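Local coordinates for protein aromatic-amino-acid:2-oxoglutarate transaminase (PDB 6HND) that probably transfers amino groups from aromatic amino acids to 2-oxo acids, using pyridoxal 5'-phosphate as cofactor, at residues A137-F142 and I380-I385; Q141-F146 and L349-G354; K341-G346 and D393-W398; Y408-L413 and I431-G436. All coordinates share one frame; numbering follows the deposited sequence.

Contact 1 (A137-F142 and I380-I385)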
# COMPACT_ATOMS: atom_id res chain seq x y z
N ALA B 137 5.99 14.41 -7.38
CA ALA B 137 5.42 15.66 -7.93
C ALA B 137 5.12 15.48 -9.42
O ALA B 137 4.07 15.89 -9.89
CB ALA B 137 6.37 16.81 -7.64
N PRO B 138 6.05 14.94 -10.23
CA PRO B 138 5.79 14.81 -11.66
C PRO B 138 4.61 13.87 -11.97
O PRO B 138 4.00 14.00 -13.01
CB PRO B 138 7.12 14.25 -12.22
CG PRO B 138 8.15 14.58 -11.18
CD PRO B 138 7.41 14.51 -9.86
N LEU B 139 4.30 12.92 -11.08
CA LEU B 139 3.21 11.95 -11.34
C LEU B 139 1.90 12.62 -10.94
O LEU B 139 0.90 12.39 -11.64
CB LEU B 139 3.42 10.63 -10.59
CG LEU B 139 2.37 9.57 -10.90
CD1 LEU B 139 2.34 9.23 -12.38
CD2 LEU B 139 2.57 8.32 -10.06
N LEU B 140 1.92 13.35 -9.81
CA LEU B 140 0.76 14.17 -9.37
C LEU B 140 0.45 15.17 -10.49
O LEU B 140 -0.70 15.21 -10.88
CB LEU B 140 1.06 14.87 -8.05
CG LEU B 140 0.97 14.00 -6.80
CD1 LEU B 140 1.50 14.76 -5.58
CD2 LEU B 140 -0.45 13.48 -6.55
N GLN B 141 1.45 15.89 -11.04
CA GLN B 141 1.19 16.90 -12.10
C GLN B 141 0.58 16.19 -13.32
O GLN B 141 -0.44 16.71 -13.84
CB GLN B 141 2.40 17.74 -12.51
CG GLN B 141 2.02 19.02 -13.29
CD GLN B 141 0.92 19.82 -12.62
OE1 GLN B 141 0.95 20.08 -11.43
NE2 GLN B 141 -0.11 20.20 -13.35
N PHE B 142 1.14 15.06 -13.76
CA PHE B 142 0.60 14.32 -14.92
C PHE B 142 -0.88 13.99 -14.69
O PHE B 142 -1.67 14.21 -15.60
CB PHE B 142 1.35 13.03 -15.22
CG PHE B 142 0.54 12.09 -16.06
CD1 PHE B 142 0.50 12.24 -17.43
CD2 PHE B 142 -0.21 11.09 -15.48
CE1 PHE B 142 -0.26 11.38 -18.20
CE2 PHE B 142 -0.97 10.24 -16.26
CZ PHE B 142 -1.00 10.39 -17.61
N ILE B 380 8.88 4.28 -12.65
CA ILE B 380 8.77 3.56 -13.94
C ILE B 380 7.53 4.08 -14.68
O ILE B 380 7.66 4.43 -15.86
CB ILE B 380 8.76 2.04 -13.75
CG1 ILE B 380 10.14 1.54 -13.30
CG2 ILE B 380 8.29 1.33 -15.02
CD1 ILE B 380 10.15 0.09 -12.89
N VAL B 381 6.39 4.20 -14.02
CA VAL B 381 5.12 4.53 -14.71
C VAL B 381 5.19 5.98 -15.20
O VAL B 381 4.80 6.24 -16.37
CB VAL B 381 3.87 4.23 -13.86
CG1 VAL B 381 2.64 4.88 -14.44
CG2 VAL B 381 3.67 2.73 -13.69
N ASN B 382 5.68 6.89 -14.36
CA ASN B 382 5.77 8.33 -14.74
C ASN B 382 6.69 8.48 -15.95
O ASN B 382 6.30 9.15 -16.94
CB ASN B 382 6.24 9.21 -13.59
CG ASN B 382 6.44 10.64 -14.01
OD1 ASN B 382 5.51 11.43 -14.00
ND2 ASN B 382 7.67 10.97 -14.37
N ASN B 383 7.89 7.89 -15.91
CA ASN B 383 8.91 8.12 -16.95
C ASN B 383 8.44 7.48 -18.26
O ASN B 383 8.70 8.05 -19.32
CB ASN B 383 10.29 7.69 -16.45
CG ASN B 383 10.77 8.59 -15.33
OD1 ASN B 383 9.97 9.31 -14.71
ND2 ASN B 383 12.06 8.53 -15.03
N VAL B 384 7.74 6.35 -18.20
CA VAL B 384 7.25 5.67 -19.43
C VAL B 384 6.23 6.61 -20.08
O VAL B 384 6.34 6.82 -21.32
CB VAL B 384 6.70 4.26 -19.14
CG1 VAL B 384 5.85 3.73 -20.30
CG2 VAL B 384 7.81 3.27 -18.77
N ILE B 385 5.32 7.20 -19.29
CA ILE B 385 4.22 8.07 -19.81
C ILE B 385 4.81 9.37 -20.37
O ILE B 385 4.46 9.72 -21.49
CB ILE B 385 3.11 8.29 -18.76
CG1 ILE B 385 2.20 7.07 -18.66
CG2 ILE B 385 2.26 9.52 -19.06
CD1 ILE B 385 1.26 7.08 -17.52
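N382 on one helix presses its amide against P138 and L139 on another, while a turn further along I385 meets F142. The pair illustrates oblique helix packing in a pyridoxal-phosphate-dependent aminotransferase: the axes of the two short segments approach to 9.6 Å and their directions differ by 57°. The backbones come nearest at L139 and N382, with CA atoms 5.6 Å apart. N382 buries more surface than any other residue here. Its CG lies anti to the backbone N (chi1 175°), which sends the amide across to the first turn of helix 137-151. There OD1 lies 3.1 Å from P138 O, a meeting of two acceptors and not a bond, and CB packs beside L139 CD1. The rotation of the amide is fixed by N382 ND2, which gives a hydrogen bond of 2.9 Å to N383 OD1, close to the N382 amide plane, and a second to K120 O. N383 ND2 reaches I122 O, tying helix 375-388 to the chain before helix 137-151. At the apolar end the F142 and I385 side chains cross at about a right angle, and I385 CG2 sits over one ring face, a tight 3.2 Å from F142 CE1.

Contact 2 (Q141-F146 and L349-G354)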
# COMPACT_ATOMS: atom_id res chain seq x y z
N GLN B 141 1.45 15.89 -11.04
CA GLN B 141 1.19 16.90 -12.10
C GLN B 141 0.58 16.19 -13.32
O GLN B 141 -0.44 16.71 -13.84
CB GLN B 141 2.40 17.74 -12.51
CG GLN B 141 2.02 19.02 -13.29
CD GLN B 141 0.92 19.82 -12.62
OE1 GLN B 141 0.95 20.08 -11.43
NE2 GLN B 141 -0.11 20.20 -13.35
N PHE B 142 1.14 15.06 -13.76
CA PHE B 142 0.60 14.32 -14.92
C PHE B 142 -0.88 13.99 -14.69
O PHE B 142 -1.67 14.21 -15.60
CB PHE B 142 1.35 13.03 -15.22
CG PHE B 142 0.54 12.09 -16.06
CD1 PHE B 142 0.50 12.24 -17.43
CD2 PHE B 142 -0.21 11.09 -15.48
CE1 PHE B 142 -0.26 11.38 -18.20
CE2 PHE B 142 -0.97 10.24 -16.26
CZ PHE B 142 -1.00 10.39 -17.61
N ALA B 143 -1.23 13.50 -13.50
CA ALA B 143 -2.64 13.17 -13.15
C ALA B 143 -3.51 14.44 -13.20
O ALA B 143 -4.61 14.34 -13.74
CB ALA B 143 -2.75 12.45 -11.81
N ARG B 144 -3.05 15.59 -12.67
CA ARG B 144 -3.82 16.87 -12.81
C ARG B 144 -4.08 17.14 -14.30
O ARG B 144 -5.23 17.34 -14.68
CB ARG B 144 -3.10 18.08 -12.20
CG ARG B 144 -3.00 18.03 -10.68
CD ARG B 144 -2.36 19.25 -10.01
NE ARG B 144 -2.06 18.92 -8.62
CZ ARG B 144 -0.85 18.66 -8.10
NH1 ARG B 144 0.25 18.73 -8.83
NH2 ARG B 144 -0.75 18.35 -6.82
N ASP B 145 -3.02 17.14 -15.12
CA ASP B 145 -3.06 17.52 -16.55
C ASP B 145 -4.02 16.59 -17.30
O ASP B 145 -4.80 17.09 -18.12
CB ASP B 145 -1.65 17.52 -17.12
CG ASP B 145 -0.79 18.66 -16.58
OD1 ASP B 145 -1.35 19.55 -15.93
OD2 ASP B 145 0.45 18.65 -16.81
N PHE B 146 -3.97 15.28 -16.99
CA PHE B 146 -4.79 14.22 -17.61
C PHE B 146 -6.26 14.48 -17.29
O PHE B 146 -7.08 14.35 -18.20
CB PHE B 146 -4.35 12.84 -17.12
CG PHE B 146 -5.09 11.68 -17.72
CD1 PHE B 146 -4.84 11.27 -19.03
CD2 PHE B 146 -6.03 10.97 -16.98
CE1 PHE B 146 -5.54 10.21 -19.59
CE2 PHE B 146 -6.73 9.91 -17.54
CZ PHE B 146 -6.48 9.53 -18.84
N LEU B 349 -1.18 0.93 -8.54
CA LEU B 349 -1.03 2.39 -8.72
C LEU B 349 -2.31 2.96 -9.31
O LEU B 349 -2.88 2.34 -10.21
CB LEU B 349 0.16 2.73 -9.62
CG LEU B 349 0.62 4.19 -9.52
CD1 LEU B 349 1.28 4.44 -8.19
CD2 LEU B 349 1.56 4.54 -10.66
N GLY B 350 -2.77 4.06 -8.73
CA GLY B 350 -3.91 4.83 -9.25
C GLY B 350 -3.87 6.24 -8.71
O GLY B 350 -2.80 6.65 -8.20
N PHE B 351 -5.00 6.94 -8.78
CA PHE B 351 -5.13 8.24 -8.08
C PHE B 351 -6.60 8.51 -7.79
O PHE B 351 -7.48 7.91 -8.41
CB PHE B 351 -4.44 9.35 -8.88
CG PHE B 351 -5.00 9.60 -10.25
CD1 PHE B 351 -4.57 8.87 -11.34
CD2 PHE B 351 -5.96 10.58 -10.45
CE1 PHE B 351 -5.08 9.11 -12.60
CE2 PHE B 351 -6.49 10.80 -11.71
CZ PHE B 351 -6.06 10.07 -12.78
N ILE B 352 -6.83 9.43 -6.87
CA ILE B 352 -8.17 10.00 -6.62
C ILE B 352 -8.12 11.50 -6.95
O ILE B 352 -7.01 12.09 -6.97
CB ILE B 352 -8.69 9.72 -5.20
CG1 ILE B 352 -7.79 10.31 -4.12
CG2 ILE B 352 -8.93 8.23 -5.03
CD1 ILE B 352 -8.29 10.08 -2.74
N VAL B 353 -9.29 12.04 -7.29
CA VAL B 353 -9.52 13.48 -7.57
C VAL B 353 -10.66 13.87 -6.66
O VAL B 353 -11.65 13.12 -6.66
CB VAL B 353 -9.89 13.71 -9.04
CG1 VAL B 353 -9.92 15.19 -9.40
CG2 VAL B 353 -9.00 12.91 -9.98
N GLY B 354 -10.48 14.95 -5.90
CA GLY B 354 -11.49 15.48 -4.97
C GLY B 354 -11.10 16.84 -4.44
O GLY B 354 -10.02 17.37 -4.85
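A143 and F351 show how a helix can rest on a sheet through one methyl group and one ring. The CG of F351 stands between its backbone N and carbonyl carbon (chi1 62°), and the ring therefore rises from strand 350-355 and turns a face to helix 137-151. Over the centre of that face lies A143 CB, 3.8 Å from the centroid and only 6° off the ring normal, a CH-pi contact with all six ring carbons at nearly equal range. One helical turn later F146 extends its ring with CG anti to the backbone N (chi1 -178°). F146 CD2 lies at the edge of the F351 ring, 4.3 Å from F351 CZ, and V353 CG2 occupies another part of that edge, in plane. Polar groups are kept to another side of the helix, where Q141 bridges two neighbours: R144 NH1 donates to Q141 OE1 from above the carbonyl plane, and Q141 NE2 donates to D145 OD1 at 2.9 Å. Helix 137-151 thus packs on strand 350-355, next to the outermost strand 158-163 of the large mixed sheet. With no hydrogen bond between the segments, shape and ring-face dispersion join them, and the small methyl permits the close approach.

Contact 3 (K341-G346 and D393-W398). With PLP (pyridoxal-5'-phosphate), chain E.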
# COMPACT_ATOMS: atom_id res chain seq x y z
N LYS B 341 -6.24 -1.18 -15.37
CA LYS B 341 -6.93 -1.72 -16.54
C LYS B 341 -6.41 -1.03 -17.82
O LYS B 341 -6.55 -1.61 -18.90
CB LYS B 341 -8.46 -1.75 -16.29
CG LYS B 341 -8.89 -2.26 -14.91
CD LYS B 341 -9.65 -3.59 -14.86
CE LYS B 341 -9.83 -4.22 -13.46
NZ LYS B 341 -10.56 -3.35 -12.53
N LEU B 342 -5.70 0.10 -17.69
CA LEU B 342 -5.13 0.81 -18.83
C LEU B 342 -3.63 0.55 -18.96
O LEU B 342 -3.10 0.87 -20.02
CB LEU B 342 -5.31 2.32 -18.63
CG LEU B 342 -6.70 2.90 -18.86
CD1 LEU B 342 -6.68 4.39 -18.60
CD2 LEU B 342 -7.18 2.59 -20.27
N PHE B 343 -2.92 0.17 -17.89
CA PHE B 343 -1.46 -0.08 -17.90
C PHE B 343 -1.22 -1.52 -17.42
O PHE B 343 -0.95 -2.36 -18.30
CB PHE B 343 -0.74 1.01 -17.10
CG PHE B 343 0.74 1.13 -17.34
CD1 PHE B 343 1.60 0.05 -17.12
CD2 PHE B 343 1.29 2.34 -17.75
CE1 PHE B 343 2.96 0.18 -17.32
CE2 PHE B 343 2.66 2.45 -17.95
CZ PHE B 343 3.48 1.38 -17.74
N ALA B 344 -1.35 -1.82 -16.12
CA ALA B 344 -1.31 -3.21 -15.60
C ALA B 344 -1.77 -3.31 -14.14
O ALA B 344 -1.47 -2.45 -13.32
CB ALA B 344 0.10 -3.73 -15.75
N PRO B 345 -2.51 -4.35 -13.74
CA PRO B 345 -2.92 -4.48 -12.34
C PRO B 345 -1.76 -4.59 -11.34
O PRO B 345 -1.89 -4.07 -10.23
CB PRO B 345 -3.74 -5.76 -12.34
CG PRO B 345 -4.22 -5.89 -13.75
CD PRO B 345 -3.06 -5.42 -14.59
N GLY B 346 -0.66 -5.21 -11.75
CA GLY B 346 0.52 -5.50 -10.93
C GLY B 346 1.24 -4.23 -10.49
O GLY B 346 2.09 -4.33 -9.59
N ASP B 393 -1.49 13.51 -24.23
CA ASP B 393 -2.13 13.22 -25.54
C ASP B 393 -1.57 11.89 -26.01
O ASP B 393 -2.37 11.02 -26.43
CB ASP B 393 -2.02 14.41 -26.51
CG ASP B 393 -3.08 15.47 -26.25
OD1 ASP B 393 -3.66 15.47 -25.15
OD2 ASP B 393 -3.37 16.26 -27.16
N GLY B 394 -0.27 11.68 -25.87
CA GLY B 394 0.38 10.42 -26.28
C GLY B 394 -0.18 9.24 -25.52
O GLY B 394 -0.33 8.17 -26.12
N TRP B 395 -0.52 9.43 -24.25
CA TRP B 395 -1.08 8.38 -23.36
C TRP B 395 -2.51 8.10 -23.81
O TRP B 395 -2.88 6.90 -23.93
CB TRP B 395 -0.95 8.78 -21.89
CG TRP B 395 -1.51 7.79 -20.92
CD1 TRP B 395 -2.51 8.02 -20.02
CD2 TRP B 395 -1.13 6.42 -20.76
NE1 TRP B 395 -2.78 6.89 -19.32
CE2 TRP B 395 -1.95 5.89 -19.76
CE3 TRP B 395 -0.18 5.59 -21.36
CZ2 TRP B 395 -1.85 4.56 -19.33
CZ3 TRP B 395 -0.09 4.27 -20.95
CH2 TRP B 395 -0.91 3.76 -19.95
N LEU B 396 -3.27 9.16 -24.13
CA LEU B 396 -4.61 9.03 -24.76
C LEU B 396 -4.50 8.20 -26.06
O LEU B 396 -5.38 7.35 -26.28
CB LEU B 396 -5.20 10.42 -25.03
CG LEU B 396 -5.76 11.14 -23.80
CD1 LEU B 396 -6.06 12.60 -24.11
CD2 LEU B 396 -7.02 10.43 -23.27
N GLU B 397 -3.48 8.43 -26.89
CA GLU B 397 -3.30 7.69 -28.15
C GLU B 397 -3.08 6.21 -27.83
O GLU B 397 -3.61 5.36 -28.55
CB GLU B 397 -2.15 8.26 -28.99
CG GLU B 397 -2.38 9.66 -29.54
CD GLU B 397 -3.45 9.82 -30.62
OE1 GLU B 397 -4.03 8.78 -31.05
OE2 GLU B 397 -3.71 10.99 -31.01
N TRP B 398 -2.34 5.88 -26.77
CA TRP B 398 -2.21 4.48 -26.30
C TRP B 398 -3.57 3.93 -25.80
O TRP B 398 -3.91 2.78 -26.09
CB TRP B 398 -1.11 4.36 -25.24
CG TRP B 398 -1.11 3.02 -24.57
CD1 TRP B 398 -1.77 2.69 -23.43
CD2 TRP B 398 -0.48 1.82 -25.04
NE1 TRP B 398 -1.59 1.37 -23.15
CE2 TRP B 398 -0.78 0.81 -24.11
CE3 TRP B 398 0.35 1.52 -26.12
CZ2 TRP B 398 -0.30 -0.49 -24.24
CZ3 TRP B 398 0.84 0.24 -26.23
CH2 TRP B 398 0.50 -0.75 -25.32
N1 PLP E . -13.69 -1.10 -9.30
C2 PLP E . -14.14 -1.70 -10.39
C2A PLP E . -15.51 -1.34 -10.85
C3 PLP E . -13.32 -2.63 -11.10
O3 PLP E . -13.82 -3.23 -12.23
C4 PLP E . -12.02 -2.92 -10.63
C4A PLP E . -11.14 -3.81 -11.42
C5 PLP E . -11.57 -2.25 -9.47
C6 PLP E . -12.44 -1.38 -8.85
C5A PLP E . -10.25 -2.54 -8.80
O4P PLP E . -9.09 -1.98 -9.46
P PLP E . -7.63 -2.13 -8.78
O1P PLP E . -7.83 -2.01 -7.27
O2P PLP E . -6.87 -0.98 -9.45
O3P PLP E . -7.11 -3.47 -9.16
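Both W395 and F343 carry CG anti to their backbone N, chi1 179° and -163°, and these torsions send the indole out from its helix to meet the phenyl ring leaving the loop. The side chains cross at about a right angle, with W395 CH2 3.4 Å from F343 CD2; the ring planes are inclined at 36° and the centroids lie 5.7 Å apart, an oblique pair that is neither stacked nor T-shaped. The indole also reaches L342, whose CB lies 4.2 Å from W395 CZ2. L342 O approaches the edge of the W398 indole close to its plane, 3.5 Å from NE1, without forming a hydrogen bond. Next to L342 is the lysine of the fold-type I aminotransferases: K341 NZ is joined to C4A of the pyridoxal phosphate by a covalent bond of 1.3 Å, as expected of the internal aldimine. Bends at chi2 and chi4 bring the lysine chain to the cofactor. R348, S340 and T338 help hold the cofactor by hydrogen bonds, as does Y130 of the second subunit. That subunit also packs against both segments, through P52 on F343 and F50 on W398, and F389 of the same chain as the indoles meets both of them.

Contact 4 (Y408-L413 and I431-G436)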
# COMPACT_ATOMS: atom_id res chain seq x y z
N TYR B 408 -13.16 -4.60 -30.81
CA TYR B 408 -13.21 -5.81 -31.66
C TYR B 408 -13.61 -6.99 -30.76
O TYR B 408 -14.51 -7.77 -31.18
CB TYR B 408 -11.89 -6.01 -32.41
CG TYR B 408 -11.87 -7.20 -33.34
CD1 TYR B 408 -12.64 -7.21 -34.49
CD2 TYR B 408 -11.09 -8.32 -33.07
CE1 TYR B 408 -12.65 -8.30 -35.36
CE2 TYR B 408 -11.08 -9.41 -33.93
CZ TYR B 408 -11.87 -9.40 -35.07
OH TYR B 408 -11.87 -10.46 -35.94
N ARG B 409 -12.98 -7.11 -29.58
CA ARG B 409 -13.19 -8.26 -28.66
C ARG B 409 -14.67 -8.31 -28.26
O ARG B 409 -15.30 -9.39 -28.38
CB ARG B 409 -12.28 -8.18 -27.43
CG ARG B 409 -10.87 -8.69 -27.66
CD ARG B 409 -9.91 -8.20 -26.60
NE ARG B 409 -8.62 -8.85 -26.73
CZ ARG B 409 -8.23 -9.89 -26.01
NH1 ARG B 409 -8.98 -10.34 -25.02
NH2 ARG B 409 -7.06 -10.45 -26.26
N LYS B 410 -15.25 -7.17 -27.87
CA LYS B 410 -16.66 -7.14 -27.39
C LYS B 410 -17.59 -7.62 -28.51
O LYS B 410 -18.51 -8.45 -28.23
CB LYS B 410 -17.06 -5.75 -26.89
CG LYS B 410 -18.50 -5.67 -26.41
CD LYS B 410 -19.44 -5.17 -27.48
CE LYS B 410 -19.35 -3.67 -27.67
NZ LYS B 410 -20.41 -3.19 -28.59
N ASP B 411 -17.40 -7.12 -29.73
CA ASP B 411 -18.29 -7.45 -30.88
C ASP B 411 -18.17 -8.93 -31.25
O ASP B 411 -19.21 -9.57 -31.55
CB ASP B 411 -18.00 -6.54 -32.07
CG ASP B 411 -18.33 -5.09 -31.82
OD1 ASP B 411 -19.12 -4.80 -30.86
OD2 ASP B 411 -17.79 -4.26 -32.58
N LEU B 412 -16.95 -9.46 -31.23
CA LEU B 412 -16.67 -10.90 -31.50
C LEU B 412 -17.49 -11.75 -30.52
O LEU B 412 -18.32 -12.57 -30.98
CB LEU B 412 -15.17 -11.13 -31.35
CG LEU B 412 -14.59 -12.31 -32.11
CD1 LEU B 412 -14.81 -12.17 -33.61
CD2 LEU B 412 -13.11 -12.44 -31.78
N LEU B 413 -17.32 -11.54 -29.22
CA LEU B 413 -18.06 -12.32 -28.19
C LEU B 413 -19.56 -12.20 -28.45
O LEU B 413 -20.26 -13.23 -28.34
CB LEU B 413 -17.69 -11.81 -26.80
CG LEU B 413 -18.46 -12.44 -25.65
CD1 LEU B 413 -18.18 -13.94 -25.59
CD2 LEU B 413 -18.13 -11.75 -24.34
N ILE B 431 -26.88 -7.56 -23.04
CA ILE B 431 -26.74 -6.08 -23.06
C ILE B 431 -25.46 -5.74 -23.83
O ILE B 431 -24.41 -6.29 -23.47
CB ILE B 431 -26.70 -5.50 -21.64
CG1 ILE B 431 -27.82 -6.05 -20.75
CG2 ILE B 431 -26.73 -3.98 -21.72
CD1 ILE B 431 -29.22 -5.86 -21.33
N ASP B 432 -25.57 -4.87 -24.83
CA ASP B 432 -24.44 -4.21 -25.54
C ASP B 432 -23.82 -3.16 -24.61
O ASP B 432 -24.40 -2.11 -24.38
CB ASP B 432 -24.92 -3.62 -26.87
CG ASP B 432 -23.81 -3.33 -27.86
OD1 ASP B 432 -22.64 -3.71 -27.60
OD2 ASP B 432 -24.10 -2.69 -28.89
N PRO B 433 -22.62 -3.42 -24.02
CA PRO B 433 -21.95 -2.43 -23.18
C PRO B 433 -21.38 -1.27 -24.00
O PRO B 433 -20.92 -1.51 -25.10
CB PRO B 433 -20.78 -3.21 -22.58
CG PRO B 433 -20.44 -4.22 -23.68
CD PRO B 433 -21.81 -4.63 -24.20
N LYS B 434 -21.43 -0.06 -23.44
CA LYS B 434 -20.97 1.20 -24.08
C LYS B 434 -19.53 1.47 -23.69
O LYS B 434 -18.91 2.34 -24.35
CB LYS B 434 -21.86 2.37 -23.68
CG LYS B 434 -23.30 2.25 -24.17
CD LYS B 434 -23.97 3.58 -24.36
CE LYS B 434 -25.38 3.66 -23.79
NZ LYS B 434 -26.13 2.39 -23.88
N ALA B 435 -18.99 0.74 -22.71
CA ALA B 435 -17.58 0.90 -22.30
C ALA B 435 -17.10 -0.30 -21.52
O ALA B 435 -17.95 -1.04 -20.97
CB ALA B 435 -17.42 2.17 -21.50
N GLY B 436 -15.78 -0.49 -21.50
CA GLY B 436 -15.06 -1.39 -20.57
C GLY B 436 -14.88 -2.81 -21.09
O GLY B 436 -14.62 -2.96 -22.31
O HOH W 1 -21.44 -0.41 -27.34
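The CA atoms of K410 and P433 are 8.2 Å apart where a turn of helix 392-418 faces the irregular connection between strands 428-430 and 438-443, and side chains make the connection. They form a salt-bridge network of K410, D411 and D432, in which one lysine joins the long helix to the small antiparallel sheet towards the C-terminus of this aminotransferase. K410 leaves the helix with CG anti to the backbone N (chi1 179°), then bends at chi2 and again at chi3 (-77°), which turns its ammonium toward D432. The apolar part of the chain slides past P433, K410 CG to P433 CG at 3.6 Å. Beyond it K410 NZ meets D432 OD1 at 2.5 Å, so short that the exact length is doubtful, though the pairing of charges is clear. The two side chains cross at about a right angle. A longer salt bridge of 3.1 Å joins K410 NZ to D411 OD1, the neighbour on the helix, met nearly along its C-O axis. The lysine thus stands between two carboxylates whose OD1 atoms are 4.9 Å apart, and probably offsets their mutual repulsion. P289 O also accepts a hydrogen bond from NZ, while Y291 N binds D432 OD2, drawing a further loop into the network. A water lies 3.2 Å from K410 NZ, a long bond and at best a shared one, since the ammonium has more acceptors in reach than protons. The same water comes very close to P433 O, at a distance of 2.5 Å whose exact value is doubtful.

How the contacts relate
Contacts 1, 2 and 3 form one continuous buried region, whereas contact 4 stands apart. Contacts 1 and 2 share F142 on helix 137-151, and L349 CD2 packs 3.9 Å from V381 CG1. Contact 3 joins them through its indole: W395 CD1 lies 3.7 Å from F142 CZ and 3.8 Å from F146 CE1. Helix 392-418 then runs from contact 3 to contact 4; the nearest atoms of the two contacts are about 8 Å apart. The cofactor gives the set its scale: contact 3 holds the lysine bonded to it, while F351 of contact 2, P433 of contact 4 and L139 of contact 1 have side chains about 10, 12 and 13 Å from it.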